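Local coordinates for protein mirolysin (Tannerella forsythia, PDB 7OD0) that probably cleaves peptide bonds as a zinc-dependent metalloprotease of the pappalysin family, with a metal-binding motif of the HExxH type, at residues E159-K164 with Y232-C237. Residues are numbered along the deposited sequence; the frame is centred on the assembly and turned at random.
With V7Q (2,1,3-benzothiadiazol-4-ylmethanamine), chain G; ACT (acetate ion), chain I.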
ATOM      1  N   GLU A 159     -15.519  -5.470   0.675  1.00 14.97           N
ATOM      2  CA  GLU A 159     -16.732  -5.088  -0.077  1.00 16.99           C
ATOM      3  C   GLU A 159     -16.341  -4.570  -1.458  1.00 15.74           C
ATOM      4  O   GLU A 159     -15.538  -3.615  -1.537  1.00 14.18           O
ATOM      5  CB  GLU A 159     -17.547  -4.046   0.683  1.00 18.05           C
ATOM      6  CG  GLU A 159     -17.909  -4.507   2.074  1.00 20.73           C
ATOM      7  CD  GLU A 159     -19.044  -3.720   2.702  1.00 22.80           C
ATOM      8  OE1 GLU A 159     -19.459  -2.703   2.098  1.00 23.74           O
ATOM      9  OE2 GLU A 159     -19.522  -4.136   3.779  1.00 27.01           O
ATOM     10  N   SER A 160     -16.921  -5.196  -2.484  1.00 14.98           N
ATOM     11  CA  SER A 160     -16.864  -4.791  -3.909  1.00 14.43           C
ATOM     12  C   SER A 160     -17.298  -3.341  -4.049  1.00 13.24           C
ATOM     13  O   SER A 160     -18.197  -2.909  -3.348  1.00 11.51           O
ATOM     14  CB  SER A 160     -17.741  -5.710  -4.737  1.00 15.54           C
ATOM     15  OG  SER A 160     -17.820  -5.254  -6.063  1.00 16.51           O
ATOM     16  N   PRO A 161     -16.697  -2.526  -4.943  1.00 13.61           N
ATOM     17  CA  PRO A 161     -15.619  -2.952  -5.840  1.00 13.47           C
ATOM     18  C   PRO A 161     -14.156  -2.811  -5.374  1.00 12.90           C
ATOM     19  O   PRO A 161     -13.279  -2.963  -6.194  1.00 12.91           O
ATOM     20  CB  PRO A 161     -15.872  -2.012  -7.037  1.00 13.76           C
ATOM     21  CG  PRO A 161     -16.376  -0.722  -6.421  1.00 13.74           C
ATOM     22  CD  PRO A 161     -17.063  -1.116  -5.130  1.00 13.72           C
ATOM     23  N   TYR A 162     -13.908  -2.595  -4.090  1.00 12.43           N
ATOM     24  CA  TYR A 162     -12.536  -2.515  -3.511  1.00 11.96           C
ATOM     25  C   TYR A 162     -12.323  -3.712  -2.576  1.00 11.40           C
ATOM     26  O   TYR A 162     -12.219  -3.530  -1.337  1.00 10.74           O
ATOM     27  CB  TYR A 162     -12.322  -1.137  -2.881  1.00 11.20           C
ATOM     28  CG  TYR A 162     -12.733  -0.015  -3.794  1.00 10.73           C
ATOM     29  CD1 TYR A 162     -11.987   0.294  -4.918  1.00 10.62           C
ATOM     30  CD2 TYR A 162     -13.870   0.727  -3.541  1.00 10.46           C
ATOM     31  CE1 TYR A 162     -12.366   1.310  -5.778  1.00 10.56           C
ATOM     32  CE2 TYR A 162     -14.268   1.747  -4.386  1.00 10.65           C
ATOM     33  CZ  TYR A 162     -13.515   2.035  -5.510  1.00 10.85           C
ATOM     34  OH  TYR A 162     -13.884   3.065  -6.313  1.00 10.62           O
ATOM     35  N   ASP A 163     -12.243  -4.902  -3.182  1.00 11.20           N
ATOM     36  CA  ASP A 163     -12.326  -6.210  -2.485  1.00 11.60           C
ATOM     37  C   ASP A 163     -11.223  -7.186  -2.951  1.00 11.86           C
ATOM     38  O   ASP A 163     -11.423  -8.402  -2.744  1.00 11.94           O
ATOM     39  CB  ASP A 163     -13.709  -6.825  -2.701  1.00 12.11           C
ATOM     40  CG  ASP A 163     -14.076  -7.166  -4.135  1.00 12.76           C
ATOM     41  OD1 ASP A 163     -13.468  -6.591  -5.080  1.00 12.75           O
ATOM     42  OD2 ASP A 163     -14.965  -8.025  -4.293  1.00 14.32           O
ATOM     43  N   LYS A 164     -10.122  -6.708  -3.548  1.00 11.25           N
ATOM     44  CA  LYS A 164      -8.975  -7.570  -3.950  1.00 11.70           C
ATOM     45  C   LYS A 164      -7.704  -7.141  -3.213  1.00 10.32           C
ATOM     46  O   LYS A 164      -6.641  -7.586  -3.626  1.00 10.17           O
ATOM     47  CB  LYS A 164      -8.693  -7.545  -5.460  1.00 13.30           C
ATOM     48  CG  LYS A 164      -9.852  -7.976  -6.350  1.00 16.00           C
ATOM     49  CD  LYS A 164     -10.293  -9.415  -6.078  1.00 17.81           C
ATOM     50  CE  LYS A 164     -11.369  -9.874  -7.031  1.00 21.50           C
ATOM     51  NZ  LYS A 164     -11.709 -11.317  -6.837  1.00 25.24           N
ATOM     52  N   TYR A 232      -6.818   5.348  -9.562  1.00  8.21           N
ATOM     53  CA  TYR A 232      -7.958   5.261  -8.616  1.00  8.93           C
ATOM     54  C   TYR A 232      -9.009   4.259  -9.129  1.00  8.60           C
ATOM     55  O   TYR A 232     -10.198   4.355  -8.755  1.00  8.02           O
ATOM     56  CB  TYR A 232      -8.525   6.661  -8.412  1.00  9.00           C
ATOM     57  CG  TYR A 232      -7.915   7.488  -7.316  1.00  9.77           C
ATOM     58  CD1 TYR A 232      -7.103   6.952  -6.327  1.00 10.32           C
ATOM     59  CD2 TYR A 232      -8.269   8.826  -7.204  1.00 10.01           C
ATOM     60  CE1 TYR A 232      -6.635   7.735  -5.283  1.00 10.27           C
ATOM     61  CE2 TYR A 232      -7.769   9.629  -6.195  1.00 10.26           C
ATOM     62  CZ  TYR A 232      -6.965   9.076  -5.221  1.00 10.37           C
ATOM     63  OH  TYR A 232      -6.510   9.858  -4.198  1.00 10.15           O
ATOM     64  N   THR A 233      -8.588   3.288  -9.928  1.00  8.80           N
ATOM     65  CA  THR A 233      -9.526   2.330 -10.571  1.00  8.85           C
ATOM     66  C   THR A 233      -9.908   1.234  -9.574  1.00  8.68           C
ATOM     67  O   THR A 233      -9.298   1.129  -8.527  1.00  7.99           O
ATOM     68  CB  THR A 233      -8.927   1.763 -11.865  1.00  9.29           C
ATOM     69  OG1 THR A 233      -7.585   1.373 -11.606  1.00  9.14           O
ATOM     70  CG2 THR A 233      -8.925   2.777 -12.990  1.00  9.41           C
ATOM     71  N   TYR A 234     -10.956   0.489  -9.900  1.00  9.18           N
ATOM     72  CA  TYR A 234     -11.463  -0.668  -9.130  1.00  9.58           C
ATOM     73  C   TYR A 234     -10.339  -1.692  -8.956  1.00  9.70           C
ATOM     74  O   TYR A 234      -9.510  -1.859  -9.892  1.00  8.90           O
ATOM     75  CB  TYR A 234     -12.640  -1.278  -9.872  1.00 10.29           C
ATOM     76  CG  TYR A 234     -13.944  -0.517  -9.816  1.00 10.84           C
ATOM     77  CD1 TYR A 234     -14.152   0.541  -8.953  1.00 11.62           C
ATOM     78  CD2 TYR A 234     -15.006  -0.922 -10.602  1.00 11.22           C
ATOM     79  CE1 TYR A 234     -15.383   1.187  -8.877  1.00 11.82           C
ATOM     80  CE2 TYR A 234     -16.238  -0.302 -10.536  1.00 11.60           C
ATOM     81  CZ  TYR A 234     -16.425   0.757  -9.677  1.00 11.90           C
ATOM     82  OH  TYR A 234     -17.649   1.353  -9.660  1.00 13.02           O
ATOM     83  N   ASP A 235     -10.337  -2.375  -7.811  1.00 10.05           N
ATOM     84  CA  ASP A 235      -9.295  -3.371  -7.441  1.00 10.78           C
ATOM     85  C   ASP A 235      -9.086  -4.403  -8.565  1.00 10.76           C
ATOM     86  O   ASP A 235      -7.917  -4.736  -8.822  1.00 10.27           O
ATOM     87  CB  ASP A 235      -9.639  -4.093  -6.140  1.00 11.26           C
ATOM     88  CG  ASP A 235      -9.433  -3.290  -4.870  1.00 11.72           C
ATOM     89  OD1 ASP A 235      -9.467  -2.026  -4.945  1.00 12.54           O
ATOM     90  OD2 ASP A 235      -9.287  -3.932  -3.805  1.00 10.76           O
ATOM     91  N   ALA A 236     -10.157  -4.929  -9.183  1.00 11.03           N
ATOM     92  CA  ALA A 236     -10.097  -6.053 -10.153  1.00 12.41           C
ATOM     93  C   ALA A 236      -9.545  -5.577 -11.495  1.00 13.12           C
ATOM     94  O   ALA A 236      -9.318  -6.410 -12.389  1.00 14.40           O
ATOM     95  CB  ALA A 236     -11.462  -6.674 -10.354  1.00 13.12           C
ATOM     96  N   CYS A 237      -9.331  -4.275 -11.635  1.00 13.39           N
ATOM     97  CA  CYS A 237      -8.946  -3.634 -12.903  1.00 13.50           C
ATOM     98  C   CYS A 237      -7.543  -3.033 -12.787  1.00 12.78           C
ATOM     99  O   CYS A 237      -7.130  -2.345 -13.719  1.00 13.54           O
ATOM    100  CB  CYS A 237     -10.055  -2.667 -13.284  1.00 15.83           C
ATOM    101  SG  CYS A 237     -11.560  -3.582 -13.749  1.00 19.27           S
TER
HETATM  102  N1  V7Q G 401      -7.757   1.964  -6.201  0.90 23.66           N
HETATM  103  C1  V7Q G 401      -6.795   2.318  -5.135  0.90 23.36           C
HETATM  104  C2  V7Q G 401      -7.255   3.409  -4.195  0.90 22.01           C
HETATM  105  C3  V7Q G 401      -6.621   3.616  -2.968  0.90 22.62           C
HETATM  106  C4  V7Q G 401      -6.996   4.632  -2.103  0.90 20.68           C
HETATM  107  C5  V7Q G 401      -8.025   5.476  -2.391  0.90 22.09           C
HETATM  108  C6  V7Q G 401      -8.699   5.298  -3.619  0.90 22.94           C
HETATM  109  N2  V7Q G 401      -9.743   6.022  -4.077  0.90 22.59           N
HETATM  110  S1  V7Q G 401     -10.253   5.244  -5.398  0.90 27.73           S
HETATM  111  N3  V7Q G 401      -9.049   4.196  -5.635  0.90 23.82           N
HETATM  112  C7  V7Q G 401      -8.301   4.253  -4.518  0.90 23.52           C
HETATM  113  C   ACT I 403      -4.526   8.332  -1.368  1.00  9.38           C
HETATM  114  O   ACT I 403      -4.723   8.629  -2.548  1.00  8.14           O
HETATM  115  OXT ACT I 403      -4.567   7.172  -0.953  1.00 10.31           O
HETATM  116  CH3 ACT I 403      -4.158   9.447  -0.372  1.00  9.65           C
HETATM  117  O   HOH W   1     -12.994  -4.500  -8.401  1.00 15.02           O
HETATM  118  O   HOH W   2     -12.734   3.720  -9.060  1.00 12.90           O
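P161, which follows a cis peptide bond, stands edge-on over one face of the Y234 ring, its CB 3.5 Å from the ring centroid and 6° off the normal, a CH-pi contact over the middle of the ring. CG, one atom further along the pyrrolidine, leans toward the phenol end and meets Y234 CE1 at 3.3 Å. Y162 approaches the same tyrosine differently: the edge of Y234 is directed at the face of Y162, offset, with the planes at 79°, and the Y162 hydroxyl reaches the edge of Y234, OH to CE1 3.5 Å. With CG anti to its own carbonyl carbon (chi1 -49°), the Y162 ring runs along the 232-237 segment, so that its CD1 edge also receives D235 OD1 at 3.4 Å. The other carboxylate oxygen of D235, OD2, accepts the K164 backbone N-H at 2.9 Å, on the anti side and slightly out of the carboxylate plane, and has a further hydrogen-bond partner just beyond the segments; D163 N is also close but badly angled. D235 CB packs on K164 CB. Segment 159-164 leads directly into helix 166-175, which bears the HExxH pattern that probably binds the catalytic zinc, as in other metzincins; 232-237 belongs to the long loop region that follows, before helix 243-250. R166, near the start of helix 166-175, takes the D235 carbonyl oxygen as acceptor. The weak D235 N to P161 O bond is supplemented by a water that donates to the same oxygen and accepts from A236 N. A second water links the Y162 hydroxyl to Y232 O. The bound benzothiadiazole lies over one face of the Y232 ring, with N2 3.6 Å above the plane and displaced toward the rim, while the Y232 hydroxyl donates to an acetate ion.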